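Local coordinates for protein minor fimbrium subunit Mfa5 (PDB 6TO1) that serves as an accessory subunit of the minor fimbriae, filamentous pili that mediate biofilm formation and adhesion to host cells and to other oral bacteria, at residues Phe569-Gly574 and Lys580-Asp585; Val562-Asp567 and Thr601-Ala606. All coordinates share one frame; numbering follows the deposited sequence.

Contact 1 of 2, residues Phe569-Gly574 and Lys580-Asp585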
# COMPACT_ATOMS: atom_id res chain seq x y z
N PHE A 569 12.83 0.69 53.55
CA PHE A 569 12.03 -0.19 54.37
C PHE A 569 11.32 -1.21 53.50
O PHE A 569 10.70 -0.85 52.49
CB PHE A 569 10.98 0.60 55.17
CG PHE A 569 9.87 -0.25 55.75
CD1 PHE A 569 10.03 -0.91 56.96
CD2 PHE A 569 8.65 -0.37 55.09
CE1 PHE A 569 9.01 -1.69 57.49
CE2 PHE A 569 7.63 -1.16 55.60
CZ PHE A 569 7.80 -1.81 56.82
N LEU A 570 11.38 -2.47 53.90
CA LEU A 570 10.67 -3.56 53.23
C LEU A 570 9.78 -4.28 54.23
O LEU A 570 10.28 -4.83 55.22
CB LEU A 570 11.67 -4.52 52.60
CG LEU A 570 11.20 -5.32 51.40
CD1 LEU A 570 10.80 -4.40 50.26
CD2 LEU A 570 12.29 -6.29 50.95
N PRO A 571 8.48 -4.30 54.03
CA PRO A 571 7.58 -4.95 54.99
C PRO A 571 7.66 -6.46 54.83
O PRO A 571 8.35 -6.98 53.96
CB PRO A 571 6.21 -4.41 54.61
CG PRO A 571 6.33 -4.21 53.11
CD PRO A 571 7.76 -3.88 52.81
N SER A 572 6.97 -7.16 55.72
CA SER A 572 6.84 -8.61 55.61
C SER A 572 5.68 -8.96 54.68
O SER A 572 4.83 -8.13 54.36
CB SER A 572 6.64 -9.25 56.98
OG SER A 572 7.88 -9.65 57.53
N GLY A 573 5.66 -10.21 54.26
CA GLY A 573 4.66 -10.70 53.32
C GLY A 573 5.25 -10.95 51.94
O GLY A 573 6.37 -10.53 51.62
N GLY A 574 4.48 -11.64 51.14
CA GLY A 574 4.91 -11.95 49.80
C GLY A 574 4.63 -10.83 48.84
O GLY A 574 3.89 -9.89 49.12
N LYS A 580 13.95 -3.04 47.94
CA LYS A 580 13.16 -1.87 48.30
C LYS A 580 11.78 -1.79 47.69
O LYS A 580 11.04 -0.86 48.05
CB LYS A 580 13.95 -0.61 47.92
CG LYS A 580 14.21 -0.48 46.41
CD LYS A 580 15.40 0.40 46.12
CE LYS A 580 15.10 1.40 45.03
NZ LYS A 580 16.35 2.08 44.59
N TRP A 581 11.36 -2.73 46.83
CA TRP A 581 10.15 -2.55 46.04
C TRP A 581 8.93 -3.16 46.72
O TRP A 581 8.77 -4.38 46.80
CB TRP A 581 10.35 -3.12 44.63
CG TRP A 581 11.54 -2.58 43.93
CD1 TRP A 581 12.73 -3.21 43.74
CD2 TRP A 581 11.65 -1.31 43.29
NE1 TRP A 581 13.59 -2.39 43.05
CE2 TRP A 581 12.95 -1.22 42.77
CE3 TRP A 581 10.79 -0.22 43.14
CZ2 TRP A 581 13.40 -0.09 42.08
CZ3 TRP A 581 11.25 0.90 42.47
CH2 TRP A 581 12.52 0.96 41.94
N ILE A 582 8.03 -2.29 47.19
CA ILE A 582 6.83 -2.70 47.91
C ILE A 582 5.70 -2.83 46.91
O ILE A 582 5.30 -1.85 46.27
CB ILE A 582 6.48 -1.69 49.01
CG1 ILE A 582 7.69 -1.52 49.94
CG2 ILE A 582 5.22 -2.07 49.70
CD1 ILE A 582 7.58 -0.35 50.90
N LYS A 583 5.15 -4.04 46.80
CA LYS A 583 4.07 -4.30 45.87
C LYS A 583 2.84 -3.47 46.22
O LYS A 583 2.39 -3.45 47.37
CB LYS A 583 3.71 -5.79 45.90
CG LYS A 583 2.62 -6.19 44.90
CD LYS A 583 2.79 -7.66 44.51
CE LYS A 583 1.87 -8.05 43.35
NZ LYS A 583 2.30 -9.35 42.74
N LEU A 584 2.28 -2.82 45.21
CA LEU A 584 1.17 -1.90 45.37
C LEU A 584 -0.14 -2.55 44.97
O LEU A 584 -0.17 -3.46 44.13
CB LEU A 584 1.39 -0.64 44.53
CG LEU A 584 2.59 0.21 44.88
CD1 LEU A 584 2.78 1.37 43.93
CD2 LEU A 584 2.47 0.70 46.35
N ASP A 585 -1.24 -2.06 45.56
CA ASP A 585 -2.58 -2.48 45.17
C ASP A 585 -3.06 -1.52 44.09
O ASP A 585 -3.43 -0.37 44.38
CB ASP A 585 -3.54 -2.49 46.36
CG ASP A 585 -4.97 -2.84 45.95
OD1 ASP A 585 -5.22 -3.12 44.75
OD2 ASP A 585 -5.84 -2.84 46.85
O HOH W 1 11.17 0.66 50.19
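Ile-582 meets three consecutive residues, Phe-569, Leu-570 and Pro-571, mainly through its longer branch. Its CG1 lies 3.7 Å from Pro-571 CD, and the two side chains pass at a slant. Its terminal CD1 reaches 3.5 Å from Phe-569 O. Ile-582 CD1 is also 4.3 Å from Phe-569 CD2, an oblique approach to the ring. The first torsion (chi1 -56°) turns CG1 back beside the backbone N of Ile-582, which brings this branch to the 569-574 loop.

Leu-570 makes a second patch. Its CD1 rests on the backbone of the other segment, 3.8 Å from Lys-580 C and almost as close to Trp-581 N. Lys-580 CB leaves the backbone away from the loop, and it is the backbone of Lys-580 that Leu-570 touches.

No direct hydrogen bond joins the segments. One water sits between two backbone carbonyls, 2.8 Å from Phe-569 O and 2.6 Å from Lys-580 O. It lies within hydrogen-bonding distance of both.

Within the loop, Pro-571 N lies over one face of the Phe-569 ring, offset toward its rim. On the other segment, Lys-580 and Trp-581 form a classic beta bulge opposite Ile-577. Further out, the backbones of Phe-569 and Ile-582 are hydrogen-bonded to Ile-533 and Gly-531 of strand 530-539. That strand thus holds both sides of the contact. Tyr-594 of strand 592-596 touches Phe-569, Pro-571 and Ile-582, and Ile-628 adds to the apolar surroundings of Ile-582.

The contact closes the connection between strands 565-568 and 582-583. Its chemistry implies a junction made by apolar side chains, while a water lies between two carbonyl oxygens, both acceptors, which cannot bond each other.

Contact 2 of 2, residues Val562-Asp567 and Thr601-Ala606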
# COMPACT_ATOMS: atom_id res chain seq x y z
N VAL A 562 21.60 15.47 58.06
CA VAL A 562 21.50 14.02 57.93
C VAL A 562 22.59 13.37 58.78
O VAL A 562 23.78 13.65 58.59
CB VAL A 562 21.61 13.58 56.46
CG1 VAL A 562 21.61 12.07 56.38
CG2 VAL A 562 20.48 14.16 55.67
N LEU A 563 22.18 12.49 59.70
CA LEU A 563 23.11 11.85 60.63
C LEU A 563 23.58 10.47 60.19
O LEU A 563 24.62 10.00 60.66
CB LEU A 563 22.46 11.71 62.01
CG LEU A 563 22.17 13.01 62.74
CD1 LEU A 563 21.15 12.81 63.86
CD2 LEU A 563 23.49 13.57 63.27
N GLN A 564 22.81 9.81 59.34
CA GLN A 564 23.01 8.42 58.98
C GLN A 564 22.41 8.25 57.59
O GLN A 564 21.38 8.85 57.28
CB GLN A 564 22.32 7.53 60.00
CG GLN A 564 22.29 6.09 59.68
CD GLN A 564 21.75 5.30 60.84
OE1 GLN A 564 22.49 4.97 61.76
NE2 GLN A 564 20.47 5.01 60.81
N SER A 565 23.06 7.43 56.76
CA SER A 565 22.59 7.27 55.38
C SER A 565 21.13 6.85 55.32
O SER A 565 20.67 5.96 56.05
CB SER A 565 23.44 6.21 54.66
OG SER A 565 24.79 6.63 54.57
N GLN A 566 20.38 7.49 54.42
CA GLN A 566 19.03 7.05 54.15
C GLN A 566 19.03 5.58 53.76
O GLN A 566 19.99 5.08 53.17
CB GLN A 566 18.42 7.93 53.05
CG GLN A 566 17.07 7.49 52.57
CD GLN A 566 17.13 6.95 51.16
OE1 GLN A 566 17.58 7.63 50.23
NE2 GLN A 566 16.67 5.72 50.98
N ASP A 567 17.99 4.85 54.17
CA ASP A 567 17.83 3.46 53.76
C ASP A 567 16.38 3.22 53.38
O ASP A 567 15.53 4.11 53.50
CB ASP A 567 18.32 2.47 54.84
CG ASP A 567 17.53 2.55 56.15
OD1 ASP A 567 16.34 2.87 56.16
OD2 ASP A 567 18.12 2.25 57.21
N THR A 601 17.92 3.18 67.13
CA THR A 601 17.45 4.28 67.98
C THR A 601 18.59 5.07 68.60
O THR A 601 18.33 6.09 69.25
CB THR A 601 16.55 3.72 69.08
OG1 THR A 601 17.26 2.67 69.76
CG2 THR A 601 15.29 3.16 68.48
N VAL A 602 19.82 4.64 68.41
CA VAL A 602 21.01 5.37 68.80
C VAL A 602 21.96 5.42 67.61
O VAL A 602 22.22 4.39 66.97
CB VAL A 602 21.70 4.71 70.01
CG1 VAL A 602 23.01 5.39 70.27
CG2 VAL A 602 20.80 4.79 71.23
N ILE A 603 22.47 6.61 67.32
CA ILE A 603 23.42 6.80 66.23
C ILE A 603 24.70 7.39 66.81
O ILE A 603 24.67 8.44 67.46
CB ILE A 603 22.88 7.72 65.12
CG1 ILE A 603 21.63 7.14 64.47
CG2 ILE A 603 23.99 8.00 64.11
CD1 ILE A 603 20.83 8.18 63.64
N THR A 604 25.82 6.75 66.51
CA THR A 604 27.13 7.27 66.87
C THR A 604 27.87 7.62 65.59
O THR A 604 28.14 6.73 64.77
CB THR A 604 27.94 6.26 67.67
OG1 THR A 604 27.20 5.83 68.81
CG2 THR A 604 29.25 6.89 68.11
N THR A 605 28.22 8.90 65.44
CA THR A 605 28.84 9.42 64.23
C THR A 605 30.34 9.17 64.25
O THR A 605 30.91 8.71 65.24
CB THR A 605 28.54 10.92 64.08
OG1 THR A 605 28.64 11.57 65.35
CG2 THR A 605 27.15 11.12 63.54
N ALA A 606 30.99 9.51 63.12
CA ALA A 606 32.43 9.29 62.99
C ALA A 606 33.22 10.14 63.99
O ALA A 606 34.25 9.70 64.51
CB ALA A 606 32.88 9.60 61.56
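Leu-563 and Gln-564 both direct their side chains at strand 602-604, where Ile-603 points back at them. Leu-563 and Ile-603 meet through apolar atoms, with Leu-563 CB 4.2 Å from Ile-603 CD1. Ile-603 CD1 is also 4.0 Å from Gln-564 CB. The other branch of Ile-603 turns to the backbone, its CG2 4.0 Å from Leu-563 O. Thr-605 CG2 adds a second methyl, likewise 4.0 Å from Leu-563 O.

Gln-564 adds its extended chain. CG is anti to the backbone N (chi1 173°) and the chain stays extended beyond it. The side chain therefore crosses Ile-603 at a slant and carries its amide alongside. OE1 comes 3.6 Å from Ile-603 CG1, a van der Waals contact between an amide oxygen and a hydrocarbon branch.

The contact sets the corner at Gln-564, just before strand 565-568, against strand 602-604; both of those strands belong to one mixed sheet. Leu-563 bonds through its backbone to Tyr-537 of strand 530-539, Ile-603 does so to Tyr-611 of strand 610-614, and Tyr-641 of strand 634-643 touches both side chains.

Polar bonds run to neighbours, and none crosses between the segments. Gln-564 NE2 is hydrogen-bonded to Asn-600 OD1, just before the second segment, which helps to fix the amide beside Ile-603. Thr-605 OG1 bonds to Asp-607 OD1, while its methyl approaches the Leu-563 carbonyl.

Contacts 1 and 2 lie in the same C-terminal part of the modelled chain, their centres about 24 Å apart. Contact 1 is nested inside the loop closed by contact 2, and the two adjoin in sequence without touching otherwise. Strand 530-539 serves both. It bonds to each side of contact 1, but pairs with the 562-567 side of contact 2, whereas strand 602-604 pairs with strand 610-614. Both contacts are partly buried and lack direct hydrogen bonds across. They differ in what meets across the contact: contact 1 has a bridging water and phenylalanine, leucine and proline against isoleucine, whereas contact 2 lays a glutamine amide on its isoleucine.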